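Side-chain contacts in quinonprotein alcohol dehydrogenase-like protein (Bacteroides thetaiotaomicron VPI-5482, PDB 4R5O), which is of unknown function but binds calcium and joins an immunoglobulin-like beta-sandwich to a seven-bladed beta-propeller of the YVTN repeat family: residues R217-R222 with P265-L270; K235-D240 with S246-Y251; Q276-V281 with V288-S293. All coordinates share one frame; numbering follows the deposited sequence.

All three contacts lie in the beta-propeller, on the same side of the chain's centre. Contact 2 is nested within the loop that contact 1 closes, and contact 3 follows in series. Contacts 1 and 2, with centres about 9 Å apart, reach a common sheet, where strands 246-252 and 268-270 are neighbours. Contact 3 has its centre about 10 Å from that of contact 2 and meets it through Asn239, whose side chain reaches the backbone of 276-281; contacts 1 and 3 do not touch. Contact 1 sets strand 215-220 of the preceding sheet against the chain leading into strand 268-270, contact 2 is the hairpin of strands 235-239 and 246-252, and contact 3 begins the next sheet, so the series runs across three successive sheets.

Contact 1: R217-R222 with P265-L270; sequences RIKNER and PAVTEL
Lys219 NZ gathers the polar part of this contact. It donates to water 1 at 2.7 Å, and the water in turn donates to the backbone oxygen Pro265 O at 2.6 Å, so the ammonium and the carbonyl are joined through a single solvent molecule and not directly. Within 217-222 the same nitrogen also has Glu221 OE1 for company, a long salt bridge with NZ and OE1 3.7 Å apart. The lysine can span the gap because CG lies anti to the backbone N (chi1 -175°) and the chain stays extended beyond it. The lysine side chain crosses that of Val267 at about a right angle, with Lys219 NZ 4.1 Å from Val267 CG1.

Nearer the backbone of strand 215-220 the contact is apolar. Ile218 CG2 meets Pro265 CD at 3.6 Å, the two side chains crossing nearly perpendicular, while Lys219 CB adds a looser contact to the same proline carbon. Both residues can face 265-270 because Ile218 and Lys219 form a classic beta bulge opposite Ile205, near the end of strand 215-220, an outermost strand of its propeller sheet. Pro265 is backed from helix 253-258 by Glu255 and Leu256, and Glu255 also accepts a hydrogen bond from Ala266 N. The helix directly follows Asp252, a calcium-binding residue whose side chain is about 7 Å from that of Pro265.

The edge strand of one propeller sheet thus meets the loop leading into a strand of the next by proline packing and one water, with no direct hydrogen bond between the two segments; Lys219's charge is likely to be partly offset by Glu221 and to polarise the bridging water toward Pro265 O.

Contact 2: K235-D240 with S246-Y251; sequences KVLSND and SKVKYY
The Tyr251 ring has Ser238 OG and water 2 at its edge, both in its plane, and meets the ring of Phe226 with the planes at about 30°. Tyr250, on the other side of this antiparallel beta hairpin of the propeller, is approached obliquely by Lys235 CD, 3.7 Å from its CD1, and by Leu237 CD2; Phe307 packs against it edge-to-face. The Lys235 chain, bent at chi2, follows the Tyr250 ring before its NZ bonds to Asp252, a calcium-binding residue.

Val236 with Tyr251 and Ser238 with Lys249 are hydrogen-bonded pairs, and Leu237 with Tyr250 is the non-hydrogen-bonded pair between them. In the first, Val236 N reaches Tyr251 O at 2.9 Å.

Water 2 ties Ser238 OG, Tyr251 OH and Asp240 OD2 together. Each oxygen of the Asp240 carboxylate has its own donor, and both donors come in on the syn side: Ser246 OG donates to OD1 at 2.6 Å, and Lys249 NZ forms a salt bridge to OD2 at 3.0 Å. A bend at chi4 (70°) turns this ammonium back over its own strand, where Lys249 NZ also donates to Lys247 O at 2.8 Å, in the carbonyl plane.

Contact 3: Q276-V281 with V288-S293; sequences QKINFV and VYTLES
With chi1 at -167°, Thr290 turns its hydroxyl away from its own backbone N and across to 276-281, where OG1 donates to Asn279 O at 2.9 Å. The hydroxyl comes from above the carbonyl plane, 41° out of it. The same rotation sets CG2 beside the Phe280 ring; the two side chains lie side by side and point the same way, with Thr290 CB 3.6 Å from Phe280 CD2, and OG1 sits over one face of the ring, displaced toward its rim. Ile278 adds a methyl to this group, its CG2 lying 3.7 Å from Thr290 OG1.

Replacing Thr290 with an alanine would remove both OG1 and CG2, and would probably leave Asn279 O without this donor and the Phe280 ring with less support along its side.

Past Asn279 a single antiparallel bridge forms: Val281 and Tyr289 are a hydrogen-bonded pair, Val281 N to Tyr289 O at 2.9 Å and Tyr289 N to Val281 O at 2.8 Å, both nearly straight and in the carbonyl plane. Beside it Phe280 CB packs on Val288 CG1 at 3.8 Å. In the other direction the backbones spread apart, and side chains bridge the wider separation: Ile278 CG1 meets Leu291 CG at 3.8 Å, the two residues crossing at about a right angle.

The contact thus starts a four-stranded antiparallel sheet, with short strand 281-282 at one edge and 288-294 next to it. Strand 297-303 pairs with the far side of 288-294. Phe280 and Val288 turn toward the preceding sheet, touching Ile230 of strand 228-232 and Leu237 of strand 235-239, so the strand pair is also part of the hydrophobic seam between two adjacent propeller sheets.

Contact 1: R217-R222 with P265-L270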
loop_
_atom_site.group_PDB
_atom_site.type_symbol
_atom_site.label_atom_id
_atom_site.label_comp_id
_atom_site.label_asym_id
_atom_site.label_seq_id
_atom_site.Cartn_x
_atom_site.Cartn_y
_atom_site.Cartn_z
ATOM N N ARG A 217 -23.681 -7.006 -6.457
ATOM C CA ARG A 217 -23.233 -7.396 -7.784
ATOM C C ARG A 217 -24.217 -6.797 -8.803
ATOM O O ARG A 217 -25.310 -7.317 -8.995
ATOM C CB ARG A 217 -23.125 -8.928 -7.853
ATOM C CG ARG A 217 -22.351 -9.438 -9.023
ATOM C CD ARG A 217 -22.067 -10.916 -8.911
ATOM N NE ARG A 217 -21.295 -11.351 -10.076
ATOM C CZ ARG A 217 -20.930 -12.601 -10.306
ATOM N NH1 ARG A 217 -21.280 -13.567 -9.467
ATOM N NH2 ARG A 217 -20.230 -12.904 -11.390
ATOM N N ILE A 218 -23.834 -5.656 -9.395
ATOM C CA ILE A 218 -24.658 -4.882 -10.331
ATOM C C ILE A 218 -24.621 -5.501 -11.725
ATOM O O ILE A 218 -25.653 -5.786 -12.309
ATOM C CB ILE A 218 -24.152 -3.429 -10.368
ATOM C CG1 ILE A 218 -24.297 -2.750 -9.012
ATOM C CG2 ILE A 218 -24.879 -2.648 -11.448
ATOM C CD1 ILE A 218 -23.372 -1.505 -8.972
ATOM N N LYS A 219 -23.441 -5.695 -12.254
ATOM C CA LYS A 219 -23.251 -6.283 -13.568
ATOM C C LYS A 219 -22.480 -7.579 -13.393
ATOM O O LYS A 219 -21.495 -7.644 -12.649
ATOM C CB LYS A 219 -22.535 -5.282 -14.500
ATOM C CG LYS A 219 -22.387 -5.736 -15.952
ATOM C CD LYS A 219 -21.775 -4.630 -16.775
ATOM C CE LYS A 219 -21.676 -4.954 -18.240
ATOM N NZ LYS A 219 -21.068 -3.832 -19.013
ATOM N N ASN A 220 -22.959 -8.618 -14.054
ATOM C CA ASN A 220 -22.353 -9.939 -13.989
ATOM C C ASN A 220 -21.876 -10.280 -15.395
ATOM O O ASN A 220 -22.679 -10.579 -16.271
ATOM C CB ASN A 220 -23.371 -10.935 -13.412
ATOM C CG ASN A 220 -22.873 -12.308 -13.098
ATOM O OD1 ASN A 220 -21.875 -12.795 -13.647
ATOM N ND2 ASN A 220 -23.582 -12.972 -12.194
ATOM N N GLU A 221 -20.565 -10.122 -15.630
ATOM C CA GLU A 221 -19.917 -10.371 -16.914
ATOM C C GLU A 221 -18.580 -11.006 -16.652
ATOM O O GLU A 221 -17.713 -10.376 -16.070
ATOM C CB GLU A 221 -19.786 -9.075 -17.737
ATOM C CG GLU A 221 -19.208 -9.266 -19.133
ATOM C CD GLU A 221 -19.147 -8.017 -19.993
ATOM O OE1 GLU A 221 -20.125 -7.237 -19.998
ATOM O OE2 GLU A 221 -18.154 -7.869 -20.741
ATOM N N ARG A 222 -18.431 -12.274 -17.057
ATOM C CA ARG A 222 -17.233 -13.087 -16.878
ATOM C C ARG A 222 -16.002 -12.350 -17.399
ATOM O O ARG A 222 -16.010 -11.843 -18.527
ATOM C CB ARG A 222 -17.396 -14.441 -17.609
ATOM C CG ARG A 222 -16.356 -15.489 -17.198
ATOM C CD ARG A 222 -16.534 -16.831 -17.889
ATOM N NE ARG A 222 -16.212 -16.776 -19.317
ATOM C CZ ARG A 222 -15.024 -17.089 -19.836
ATOM N NH1 ARG A 222 -14.035 -17.504 -19.052
ATOM N NH2 ARG A 222 -14.823 -16.999 -21.145
ATOM N N PRO A 265 -25.464 -1.107 -15.439
ATOM C CA PRO A 265 -25.548 0.297 -15.863
ATOM C C PRO A 265 -25.110 0.496 -17.321
ATOM O O PRO A 265 -24.475 -0.373 -17.912
ATOM C CB PRO A 265 -24.593 0.994 -14.895
ATOM C CG PRO A 265 -23.534 -0.034 -14.614
ATOM C CD PRO A 265 -24.192 -1.384 -14.725
ATOM N N ALA A 266 -25.467 1.646 -17.901
ATOM C CA ALA A 266 -25.114 2.008 -19.271
ATOM C C ALA A 266 -23.609 2.256 -19.389
ATOM O O ALA A 266 -22.997 2.903 -18.533
ATOM C CB ALA A 266 -25.886 3.233 -19.716
ATOM N N VAL A 267 -23.025 1.727 -20.459
ATOM C CA VAL A 267 -21.611 1.834 -20.733
ATOM C C VAL A 267 -21.460 2.514 -22.074
ATOM O O VAL A 267 -22.140 2.167 -23.025
ATOM C CB VAL A 267 -20.889 0.459 -20.653
ATOM C CG1 VAL A 267 -21.563 -0.628 -21.482
ATOM C CG2 VAL A 267 -19.407 0.572 -20.973
ATOM N N THR A 268 -20.616 3.535 -22.122
ATOM C CA THR A 268 -20.334 4.303 -23.326
ATOM C C THR A 268 -18.880 4.153 -23.662
ATOM O O THR A 268 -18.048 4.190 -22.753
ATOM C CB THR A 268 -20.710 5.752 -23.094
ATOM O OG1 THR A 268 -22.021 5.800 -22.560
ATOM C CG2 THR A 268 -20.564 6.609 -24.338
ATOM N N GLU A 269 -18.557 4.012 -24.943
ATOM C CA GLU A 269 -17.179 3.905 -25.414
ATOM C C GLU A 269 -16.669 5.247 -25.881
ATOM O O GLU A 269 -17.432 6.053 -26.416
ATOM C CB GLU A 269 -17.037 2.883 -26.555
ATOM C CG GLU A 269 -17.264 1.428 -26.172
ATOM C CD GLU A 269 -17.176 0.450 -27.332
ATOM O OE1 GLU A 269 -17.224 0.903 -28.499
ATOM O OE2 GLU A 269 -17.133 -0.774 -27.076
ATOM N N LEU A 270 -15.379 5.484 -25.649
ATOM C CA LEU A 270 -14.597 6.618 -26.138
ATOM C C LEU A 270 -13.726 6.109 -27.255
ATOM O O LEU A 270 -13.376 4.933 -27.235
ATOM C CB LEU A 270 -13.762 7.308 -25.023
ATOM C CG LEU A 270 -14.508 8.127 -23.966
ATOM C CD1 LEU A 270 -13.539 8.631 -22.916
ATOM C CD2 LEU A 270 -15.248 9.309 -24.587
HETATM O O HOH W 1 -23.412 -2.447 -18.968
#

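Contact 2: K235-D240 with S246-Y251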
loop_
_atom_site.group_PDB
_atom_site.type_symbol
_atom_site.label_atom_id
_atom_site.label_comp_id
_atom_site.label_asym_id
_atom_site.label_seq_id
_atom_site.Cartn_x
_atom_site.Cartn_y
_atom_site.Cartn_z
ATOM N N LYS A 235 -18.196 10.622 -14.109
ATOM C CA LYS A 235 -18.071 9.331 -14.787
ATOM C C LYS A 235 -16.914 8.504 -14.262
ATOM O O LYS A 235 -15.936 9.045 -13.755
ATOM C CB LYS A 235 -17.874 9.507 -16.318
ATOM C CG LYS A 235 -18.921 10.356 -17.064
ATOM C CD LYS A 235 -20.321 9.788 -17.021
ATOM C CE LYS A 235 -21.291 10.728 -17.703
ATOM N NZ LYS A 235 -22.671 10.164 -17.763
ATOM N N VAL A 236 -17.010 7.184 -14.444
ATOM C CA VAL A 236 -15.937 6.235 -14.183
ATOM C C VAL A 236 -15.328 5.834 -15.525
ATOM O O VAL A 236 -15.991 5.159 -16.309
ATOM C CB VAL A 236 -16.388 4.990 -13.377
ATOM C CG1 VAL A 236 -15.215 4.032 -13.151
ATOM C CG2 VAL A 236 -17.039 5.382 -12.056
ATOM N N LEU A 237 -14.095 6.259 -15.804
ATOM C CA LEU A 237 -13.370 5.856 -17.023
ATOM C C LEU A 237 -12.692 4.540 -16.758
ATOM O O LEU A 237 -12.093 4.413 -15.704
ATOM C CB LEU A 237 -12.355 6.934 -17.436
ATOM C CG LEU A 237 -12.960 8.240 -17.890
ATOM C CD1 LEU A 237 -11.939 9.363 -17.883
ATOM C CD2 LEU A 237 -13.569 8.083 -19.262
ATOM N N SER A 238 -12.804 3.542 -17.650
ATOM C CA SER A 238 -12.158 2.260 -17.375
ATOM C C SER A 238 -11.291 1.732 -18.557
ATOM O O SER A 238 -11.579 1.960 -19.737
ATOM C CB SER A 238 -13.194 1.200 -17.026
ATOM O OG SER A 238 -13.994 0.870 -18.148
ATOM N N ASN A 239 -10.209 1.039 -18.170
ATOM C CA ASN A 239 -9.298 0.223 -18.953
ATOM C C ASN A 239 -9.595 -1.207 -18.576
ATOM O O ASN A 239 -9.347 -1.577 -17.427
ATOM C CB ASN A 239 -7.840 0.621 -18.708
ATOM C CG ASN A 239 -6.833 -0.400 -19.174
ATOM O OD1 ASN A 239 -5.986 -0.820 -18.405
ATOM N ND2 ASN A 239 -6.978 -0.918 -20.386
ATOM N N ASP A 240 -10.213 -1.980 -19.486
ATOM C CA ASP A 240 -10.667 -3.325 -19.193
ATOM C C ASP A 240 -9.951 -4.370 -20.048
ATOM O O ASP A 240 -10.467 -5.477 -20.201
ATOM C CB ASP A 240 -12.193 -3.413 -19.418
ATOM C CG ASP A 240 -12.740 -2.955 -20.771
ATOM O OD1 ASP A 240 -11.998 -3.028 -21.774
ATOM O OD2 ASP A 240 -13.933 -2.588 -20.834
ATOM N N SER A 246 -9.724 -3.283 -27.297
ATOM C CA SER A 246 -10.875 -2.782 -26.550
ATOM C C SER A 246 -10.833 -1.276 -26.518
ATOM O O SER A 246 -9.758 -0.700 -26.648
ATOM C CB SER A 246 -10.878 -3.364 -25.132
ATOM O OG SER A 246 -12.004 -2.948 -24.385
ATOM N N LYS A 247 -11.986 -0.639 -26.358
ATOM C CA LYS A 247 -12.058 0.808 -26.239
ATOM C C LYS A 247 -12.242 1.214 -24.802
ATOM O O LYS A 247 -12.848 0.446 -24.046
ATOM C CB LYS A 247 -13.199 1.379 -27.082
ATOM C CG LYS A 247 -12.895 1.426 -28.554
ATOM C CD LYS A 247 -14.079 1.924 -29.304
ATOM C CE LYS A 247 -13.827 2.018 -30.784
ATOM N NZ LYS A 247 -13.348 0.735 -31.378
ATOM N N VAL A 248 -11.752 2.428 -24.418
ATOM C CA VAL A 248 -12.001 2.986 -23.086
ATOM C C VAL A 248 -13.510 3.080 -22.951
ATOM O O VAL A 248 -14.184 3.504 -23.893
ATOM C CB VAL A 248 -11.276 4.345 -22.812
ATOM C CG1 VAL A 248 -11.807 5.037 -21.561
ATOM C CG2 VAL A 248 -9.775 4.165 -22.709
ATOM N N LYS A 249 -14.041 2.625 -21.818
ATOM C CA LYS A 249 -15.475 2.675 -21.550
ATOM C C LYS A 249 -15.741 3.469 -20.304
ATOM O O LYS A 249 -14.923 3.466 -19.390
ATOM C CB LYS A 249 -16.036 1.267 -21.421
ATOM C CG LYS A 249 -15.908 0.502 -22.733
ATOM C CD LYS A 249 -16.378 -0.917 -22.633
ATOM C CE LYS A 249 -15.867 -1.712 -23.791
ATOM N NZ LYS A 249 -14.399 -1.906 -23.677
ATOM N N TYR A 250 -16.844 4.206 -20.271
ATOM C CA TYR A 250 -17.161 4.930 -19.051
ATOM C C TYR A 250 -18.615 4.619 -18.638
ATOM O O TYR A 250 -19.450 4.223 -19.459
ATOM C CB TYR A 250 -16.907 6.448 -19.148
ATOM C CG TYR A 250 -17.743 7.215 -20.143
ATOM C CD1 TYR A 250 -18.982 7.741 -19.784
ATOM C CD2 TYR A 250 -17.245 7.530 -21.400
ATOM C CE1 TYR A 250 -19.732 8.502 -20.673
ATOM C CE2 TYR A 250 -17.985 8.291 -22.301
ATOM C CZ TYR A 250 -19.224 8.787 -21.929
ATOM O OH TYR A 250 -19.978 9.524 -22.819
ATOM N N TYR A 251 -18.851 4.733 -17.332
ATOM C CA TYR A 251 -20.106 4.510 -16.620
ATOM C C TYR A 251 -20.445 5.783 -15.848
ATOM O O TYR A 251 -19.567 6.617 -15.629
ATOM C CB TYR A 251 -19.973 3.274 -15.687
ATOM C CG TYR A 251 -19.558 1.993 -16.390
ATOM C CD1 TYR A 251 -18.229 1.770 -16.745
ATOM C CD2 TYR A 251 -20.481 0.974 -16.637
ATOM C CE1 TYR A 251 -17.847 0.619 -17.433
ATOM C CE2 TYR A 251 -20.099 -0.209 -17.277
ATOM C CZ TYR A 251 -18.777 -0.381 -17.672
ATOM O OH TYR A 251 -18.364 -1.526 -18.323
HETATM O O HOH W 2 -15.295 -1.600 -18.843
#

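Contact 3: Q276-V281 with V288-S293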
loop_
_atom_site.group_PDB
_atom_site.type_symbol
_atom_site.label_atom_id
_atom_site.label_comp_id
_atom_site.label_asym_id
_atom_site.label_seq_id
_atom_site.Cartn_x
_atom_site.Cartn_y
_atom_site.Cartn_z
ATOM N N GLN A 276 -3.696 -3.202 -24.181
ATOM C CA GLN A 276 -2.895 -3.488 -22.986
ATOM C C GLN A 276 -3.402 -2.721 -21.759
ATOM O O GLN A 276 -4.229 -1.812 -21.885
ATOM C CB GLN A 276 -1.405 -3.111 -23.219
ATOM C CG GLN A 276 -1.177 -1.588 -23.346
ATOM C CD GLN A 276 0.260 -1.188 -23.251
ATOM O OE1 GLN A 276 1.099 -1.594 -24.064
ATOM N NE2 GLN A 276 0.557 -0.331 -22.286
ATOM N N LYS A 277 -2.821 -3.021 -20.584
ATOM C CA LYS A 277 -3.113 -2.299 -19.360
ATOM C C LYS A 277 -2.440 -0.972 -19.375
ATOM O O LYS A 277 -1.215 -0.909 -19.550
ATOM C CB LYS A 277 -2.673 -3.073 -18.116
ATOM C CG LYS A 277 -3.333 -4.389 -17.899
ATOM C CD LYS A 277 -2.903 -4.912 -16.580
ATOM C CE LYS A 277 -3.482 -6.271 -16.339
ATOM N NZ LYS A 277 -3.209 -6.727 -14.957
ATOM N N ILE A 278 -3.224 0.087 -19.197
ATOM C CA ILE A 278 -2.721 1.457 -19.078
ATOM C C ILE A 278 -3.705 2.213 -18.171
ATOM O O ILE A 278 -4.912 1.962 -18.185
ATOM C CB ILE A 278 -2.447 2.186 -20.427
ATOM C CG1 ILE A 278 -1.695 3.541 -20.243
ATOM C CG2 ILE A 278 -3.682 2.333 -21.250
ATOM C CD1 ILE A 278 -0.315 3.515 -19.500
ATOM N N ASN A 279 -3.154 3.088 -17.332
ATOM C CA ASN A 279 -3.926 3.853 -16.378
ATOM C C ASN A 279 -4.367 5.204 -16.960
ATOM O O ASN A 279 -4.072 5.532 -18.102
ATOM C CB ASN A 279 -3.092 4.062 -15.095
ATOM C CG ASN A 279 -1.836 4.852 -15.241
ATOM O OD1 ASN A 279 -1.150 4.816 -16.270
ATOM N ND2 ASN A 279 -1.493 5.563 -14.180
ATOM N N PHE A 280 -5.135 5.939 -16.154
ATOM C CA PHE A 280 -5.635 7.294 -16.384
ATOM C C PHE A 280 -5.021 8.213 -15.367
ATOM O O PHE A 280 -5.049 7.890 -14.171
ATOM C CB PHE A 280 -7.168 7.350 -16.309
ATOM C CG PHE A 280 -7.884 6.417 -17.243
ATOM C CD1 PHE A 280 -8.098 5.097 -16.895
ATOM C CD2 PHE A 280 -8.378 6.868 -18.458
ATOM C CE1 PHE A 280 -8.731 4.219 -17.778
ATOM C CE2 PHE A 280 -9.025 5.998 -19.332
ATOM C CZ PHE A 280 -9.203 4.678 -18.983
ATOM N N VAL A 281 -4.453 9.334 -15.808
ATOM C CA VAL A 281 -3.850 10.261 -14.858
ATOM C C VAL A 281 -4.509 11.635 -15.015
ATOM O O VAL A 281 -4.778 12.081 -16.129
ATOM C CB VAL A 281 -2.290 10.353 -14.978
ATOM C CG1 VAL A 281 -1.626 9.024 -14.633
ATOM C CG2 VAL A 281 -1.826 10.834 -16.352
ATOM N N VAL A 288 -7.750 14.561 -18.008
ATOM C CA VAL A 288 -7.369 13.173 -17.776
ATOM C C VAL A 288 -6.689 12.687 -19.016
ATOM O O VAL A 288 -7.157 12.947 -20.121
ATOM C CB VAL A 288 -8.569 12.292 -17.355
ATOM C CG1 VAL A 288 -8.278 10.800 -17.513
ATOM C CG2 VAL A 288 -8.955 12.622 -15.917
ATOM N N TYR A 289 -5.569 11.986 -18.823
ATOM C CA TYR A 289 -4.761 11.426 -19.886
ATOM C C TYR A 289 -4.633 9.943 -19.768
ATOM O O TYR A 289 -4.460 9.416 -18.678
ATOM C CB TYR A 289 -3.352 12.047 -19.872
ATOM C CG TYR A 289 -3.295 13.487 -20.308
ATOM C CD1 TYR A 289 -3.687 14.511 -19.451
ATOM C CD2 TYR A 289 -2.723 13.840 -21.525
ATOM C CE1 TYR A 289 -3.611 15.848 -19.839
ATOM C CE2 TYR A 289 -2.627 15.177 -21.922
ATOM C CZ TYR A 289 -3.071 16.176 -21.073
ATOM O OH TYR A 289 -2.935 17.483 -21.447
ATOM N N THR A 290 -4.650 9.268 -20.900
ATOM C CA THR A 290 -4.387 7.842 -20.997
ATOM C C THR A 290 -3.626 7.642 -22.307
ATOM O O THR A 290 -3.259 8.615 -22.943
ATOM C CB THR A 290 -5.673 7.011 -20.861
ATOM O OG1 THR A 290 -5.317 5.631 -20.667
ATOM C CG2 THR A 290 -6.653 7.184 -22.044
ATOM N N LEU A 291 -3.363 6.398 -22.677
ATOM C CA LEU A 291 -2.700 6.041 -23.930
ATOM C C LEU A 291 -3.618 5.223 -24.820
ATOM O O LEU A 291 -4.491 4.480 -24.344
ATOM C CB LEU A 291 -1.395 5.248 -23.694
ATOM C CG LEU A 291 -0.284 5.857 -22.862
ATOM C CD1 LEU A 291 0.855 4.912 -22.813
ATOM C CD2 LEU A 291 0.190 7.194 -23.403
ATOM N N GLU A 292 -3.387 5.349 -26.116
ATOM C CA GLU A 292 -4.078 4.610 -27.157
ATOM C C GLU A 292 -3.038 3.798 -27.881
ATOM O O GLU A 292 -1.917 4.280 -28.098
ATOM C CB GLU A 292 -4.842 5.569 -28.085
ATOM C CG GLU A 292 -5.605 4.866 -29.196
ATOM C CD GLU A 292 -6.410 5.777 -30.079
ATOM O OE1 GLU A 292 -5.872 6.827 -30.494
ATOM O OE2 GLU A 292 -7.560 5.411 -30.413
ATOM N N SER A 293 -3.379 2.562 -28.221
ATOM C CA SER A 293 -2.461 1.668 -28.916
ATOM C C SER A 293 -2.454 2.015 -30.404
ATOM O O SER A 293 -3.505 2.210 -30.993
ATOM C CB SER A 293 -2.839 0.210 -28.662
ATOM O OG SER A 293 -2.723 -0.092 -27.272
#